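Local coordinates for ribulose bisphosphate carboxylase (Hyperthermus butylicus DSM 5456, PDB 6HUN), which probably adds CO2 and water to ribulose 1,5-bisphosphate to give two molecules of 3-phosphoglycerate, as a magnesium-dependent form III Rubisco, at residues Leu164-Asp168 and Arg169-Ala173; Pro378-Ser381 and Gly382-Pro386. All blocks are in the same frame, centred on the assembly; numbering follows the deposited sequence.

Interaction 1 (Leu164-Asp168 and Arg169-Ala173); sequences LGIKD and RPILA
The turn from helix 156-164 into strand 171-174, the first strand of the TIM barrel, closes on a small apolar cluster of Leu164, Ile166 and Ile171, with Arg169 laid against Ile166. A Schellman motif ends the helix. Gly165 is its C-prime residue, with positive phi, and Ile166 N reaches back to Arg161 O. The chain then doubles back. Leu164 CD1 touches Ile171 CD1 at 3.7 Å, and Ile166 CD1 lies 3.9 Å from Ile171 CG1. Arg169 folds over Ile166. Its CG sits between its own backbone N and carbonyl carbon (chi1 66°), and the chain then runs extended to NE. This brings Arg169 CG within 3.6 Å of Ile166 CG2. Ile166 CG2 also lies over the centre of the Arg169 guanidinium, 3.9 Å above its plane. Arg169 NH1 gives a hydrogen bond to Pro170 O at 3.0 Å, bent to 141°, while NH2 makes a salt bridge to Asp200. With an alanine here, Asp200 would probably lose this cationic partner and Ile166 its cover on one side. The guanidinium thus serves two chemistries: its face packs on a methyl, and its N-H groups hold a backbone carbonyl and a carboxylate.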
loop_
_atom_site.group_PDB
_atom_site.type_symbol
_atom_site.label_atom_id
_atom_site.label_comp_id
_atom_site.label_asym_id
_atom_site.label_seq_id
_atom_site.Cartn_x
_atom_site.Cartn_y
_atom_site.Cartn_z
ATOM N N LEU A 164 -15.341 22.784 -14.766
ATOM C CA LEU A 164 -16.692 22.945 -14.249
ATOM C C LEU A 164 -17.266 24.349 -14.516
ATOM O O LEU A 164 -18.462 24.569 -14.264
ATOM C CB LEU A 164 -16.708 22.627 -12.758
ATOM C CG LEU A 164 -16.436 21.123 -12.535
ATOM C CD1 LEU A 164 -16.282 20.778 -11.085
ATOM C CD2 LEU A 164 -17.518 20.218 -13.163
ATOM N N GLY A 165 -16.438 25.300 -14.925
ATOM C CA GLY A 165 -16.903 26.687 -15.041
ATOM C C GLY A 165 -17.263 27.336 -13.713
ATOM O O GLY A 165 -18.186 28.156 -13.658
ATOM N N ILE A 166 -16.571 26.967 -12.630
ATOM C CA ILE A 166 -16.841 27.440 -11.269
ATOM C C ILE A 166 -15.656 28.299 -10.843
ATOM O O ILE A 166 -14.598 27.782 -10.485
ATOM C CB ILE A 166 -17.084 26.284 -10.295
ATOM C CG1 ILE A 166 -18.218 25.411 -10.814
ATOM C CG2 ILE A 166 -17.330 26.795 -8.865
ATOM C CD1 ILE A 166 -18.423 24.161 -10.071
ATOM N N LYS A 167 -15.842 29.621 -10.869
ATOM C CA LYS A 167 -14.710 30.535 -10.764
ATOM C C LYS A 167 -14.139 30.646 -9.350
ATOM O O LYS A 167 -12.918 30.679 -9.190
ATOM C CB LYS A 167 -15.124 31.921 -11.268
ATOM C CG LYS A 167 -13.970 32.904 -11.273
ATOM C CD LYS A 167 -14.343 34.193 -12.000
ATOM C CE LYS A 167 -13.181 35.172 -12.051
ATOM N NZ LYS A 167 -12.934 35.820 -10.731
ATOM N N ASP A 168 -15.006 30.720 -8.285
ATOM C CA ASP A 168 -14.596 31.204 -6.963
ATOM C C ASP A 168 -15.077 30.349 -5.809
ATOM O O ASP A 168 -14.305 30.131 -4.889
ATOM C CB ASP A 168 -15.116 32.657 -6.701
ATOM C CG ASP A 168 -14.529 33.655 -7.649
ATOM O OD1 ASP A 168 -13.287 33.634 -7.805
ATOM O OD2 ASP A 168 -15.295 34.431 -8.254
ATOM N N ARG A 169 -16.331 29.896 -5.821
ATOM C CA ARG A 169 -16.900 29.181 -4.690
ATOM C C ARG A 169 -16.282 27.798 -4.539
ATOM O O ARG A 169 -15.634 27.302 -5.460
ATOM C CB ARG A 169 -18.415 29.069 -4.846
ATOM C CG ARG A 169 -18.868 28.218 -5.998
ATOM C CD ARG A 169 -20.314 27.883 -5.833
ATOM N NE ARG A 169 -20.926 27.330 -7.030
ATOM C CZ ARG A 169 -20.889 26.033 -7.334
ATOM N NH1 ARG A 169 -20.263 25.170 -6.537
ATOM N NH2 ARG A 169 -21.487 25.609 -8.444
ATOM N N PRO A 170 -16.455 27.153 -3.372
ATOM C CA PRO A 170 -16.078 25.741 -3.256
ATOM C C PRO A 170 -16.906 24.867 -4.186
ATOM O O PRO A 170 -18.072 25.143 -4.471
ATOM C CB PRO A 170 -16.379 25.396 -1.781
ATOM C CG PRO A 170 -16.517 26.688 -1.070
ATOM C CD PRO A 170 -16.947 27.725 -2.077
ATOM N N ILE A 171 -16.313 23.768 -4.623
ATOM C CA ILE A 171 -17.060 22.829 -5.443
ATOM C C ILE A 171 -17.720 21.801 -4.528
ATOM O O ILE A 171 -17.148 21.398 -3.515
ATOM C CB ILE A 171 -16.086 22.197 -6.465
ATOM C CG1 ILE A 171 -15.625 23.280 -7.458
ATOM C CG2 ILE A 171 -16.692 20.950 -7.135
ATOM C CD1 ILE A 171 -14.566 22.764 -8.418
ATOM N N LEU A 172 -18.900 21.316 -4.913
ATOM C CA LEU A 172 -19.674 20.383 -4.103
ATOM C C LEU A 172 -19.747 18.998 -4.739
ATOM O O LEU A 172 -19.979 18.872 -5.944
ATOM C CB LEU A 172 -21.086 20.915 -3.898
ATOM C CG LEU A 172 -21.025 22.353 -3.328
ATOM C CD1 LEU A 172 -22.370 23.046 -3.481
ATOM C CD2 LEU A 172 -20.531 22.356 -1.895
ATOM N N ALA A 173 -19.618 17.963 -3.904
ATOM C CA ALA A 173 -19.699 16.568 -4.341
ATOM C C ALA A 173 -20.605 15.771 -3.407
ATOM O O ALA A 173 -20.715 16.090 -2.222
ATOM C CB ALA A 173 -18.295 15.948 -4.374
#

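Interaction 2 (Pro378-Ser381 and Gly382-Pro386); sequences PVAS and GGLHP
Leu384 turns its side chain back toward the strand end, whereas the CB of Ser381 points away from the residues that follow. The leucine does the touching with one methyl. Leu384 CD1 lies 3.9 Å from Ser381 CA and 3.8 Å from Ala380 O. The Ala380 CB methyl is a looser neighbour, 4.5 Å from Leu384 CD1. The first torsion of Leu384 (chi1 -52°) sets CG beside its backbone N and opposite its carbonyl carbon, which directs the branch back along the chain. Helix 389-396 also packs on this leucine, through Leu389 and Val392. The residues form the loop that leaves strand 377-380, the seventh strand of the TIM barrel, at its C-terminal end, where this fold carries its active site. Ser381, Gly382 and Gly383 are predicted to bind substrate. Ser381 OG is hydrogen-bonded to His328, another residue predicted to bind substrate. Ser381 OG also lies 3.1 Å from Gly382 N, but the angle is too poor for a bond. The two glycines carry the turn with positive phi. At Gly382 (phi 126°) a CB would clash with Ser381 O. The Ser381 side chain lies about 6 Å from a bound calcium ion.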
loop_
_atom_site.group_PDB
_atom_site.type_symbol
_atom_site.label_atom_id
_atom_site.label_comp_id
_atom_site.label_asym_id
_atom_site.label_seq_id
_atom_site.Cartn_x
_atom_site.Cartn_y
_atom_site.Cartn_z
ATOM N N PRO A 378 -8.036 20.238 -1.884
ATOM C CA PRO A 378 -8.336 19.462 -0.682
ATOM C C PRO A 378 -9.818 19.155 -0.692
ATOM O O PRO A 378 -10.647 19.986 -1.113
ATOM C CB PRO A 378 -7.991 20.416 0.481
ATOM C CG PRO A 378 -7.280 21.543 -0.122
ATOM C CD PRO A 378 -7.649 21.630 -1.596
ATOM N N VAL A 379 -10.151 17.975 -0.199
ATOM C CA VAL A 379 -11.536 17.549 -0.076
ATOM C C VAL A 379 -11.901 17.513 1.402
ATOM O O VAL A 379 -11.181 16.913 2.210
ATOM C CB VAL A 379 -11.731 16.184 -0.741
ATOM C CG1 VAL A 379 -13.140 15.655 -0.460
ATOM C CG2 VAL A 379 -11.360 16.311 -2.245
ATOM N N ALA A 380 -12.992 18.189 1.749
ATOM C CA ALA A 380 -13.488 18.180 3.124
ATOM C C ALA A 380 -14.738 17.313 3.207
ATOM O O ALA A 380 -15.578 17.311 2.297
ATOM C CB ALA A 380 -13.791 19.602 3.587
ATOM N N SER A 381 -14.880 16.586 4.298
ATOM C CA SER A 381 -16.015 15.692 4.422
ATOM C C SER A 381 -16.156 15.346 5.888
ATOM O O SER A 381 -15.235 15.556 6.679
ATOM C CB SER A 381 -15.822 14.421 3.600
ATOM O OG SER A 381 -15.168 13.472 4.418
ATOM N N GLY A 382 -17.296 14.771 6.227
ATOM C CA GLY A 382 -17.564 14.437 7.622
ATOM C C GLY A 382 -18.854 15.005 8.140
ATOM O O GLY A 382 -18.869 15.841 9.052
ATOM N N GLY A 383 -19.971 14.515 7.620
ATOM C CA GLY A 383 -21.241 14.941 8.170
ATOM C C GLY A 383 -21.489 16.428 8.000
ATOM O O GLY A 383 -22.034 17.070 8.901
ATOM N N LEU A 384 -21.098 16.998 6.864
ATOM C CA LEU A 384 -21.313 18.432 6.654
ATOM C C LEU A 384 -22.751 18.703 6.239
ATOM O O LEU A 384 -23.217 18.194 5.215
ATOM C CB LEU A 384 -20.365 18.974 5.591
ATOM C CG LEU A 384 -18.883 18.652 5.817
ATOM C CD1 LEU A 384 -18.083 18.952 4.574
ATOM C CD2 LEU A 384 -18.363 19.438 6.994
ATOM N N HIS A 385 -23.409 19.590 6.972
ATOM C CA HIS A 385 -24.767 20.064 6.732
ATOM C C HIS A 385 -24.719 21.521 6.327
ATOM O O HIS A 385 -23.704 22.187 6.546
ATOM C CB HIS A 385 -25.610 19.897 8.006
ATOM C CG HIS A 385 -25.738 18.474 8.431
ATOM N ND1 HIS A 385 -26.663 17.618 7.877
ATOM C CD2 HIS A 385 -25.008 17.733 9.294
ATOM C CE1 HIS A 385 -26.533 16.421 8.420
ATOM N NE2 HIS A 385 -25.529 16.462 9.277
ATOM N N PRO A 386 -25.785 22.064 5.719
ATOM C CA PRO A 386 -25.728 23.487 5.338
ATOM C C PRO A 386 -25.288 24.421 6.474
ATOM O O PRO A 386 -24.436 25.287 6.241
ATOM C CB PRO A 386 -27.161 23.757 4.853
ATOM C CG PRO A 386 -27.542 22.410 4.227
ATOM C CD PRO A 386 -26.969 21.386 5.158
#

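Both interactions are local turns in the same eight-stranded barrel, at strands 171-174 and 377-380. Strand 401-403 lies between these two and hydrogen-bonds to both through its backbone. The centres are 15 Å apart, and the nearest atoms, about 6 Å apart, do not touch. Interaction 1 leads into its strand and interaction 2 leaves one, so they belong to opposite ends of the barrel strands. Each mixes buried and exposed residues. Interaction 1 has the fuller apolar cluster, with a charged side chain laid over it. Interaction 2 has one leucine methyl against mostly backbone atoms, and its glycines and serine belong to the predicted substrate site.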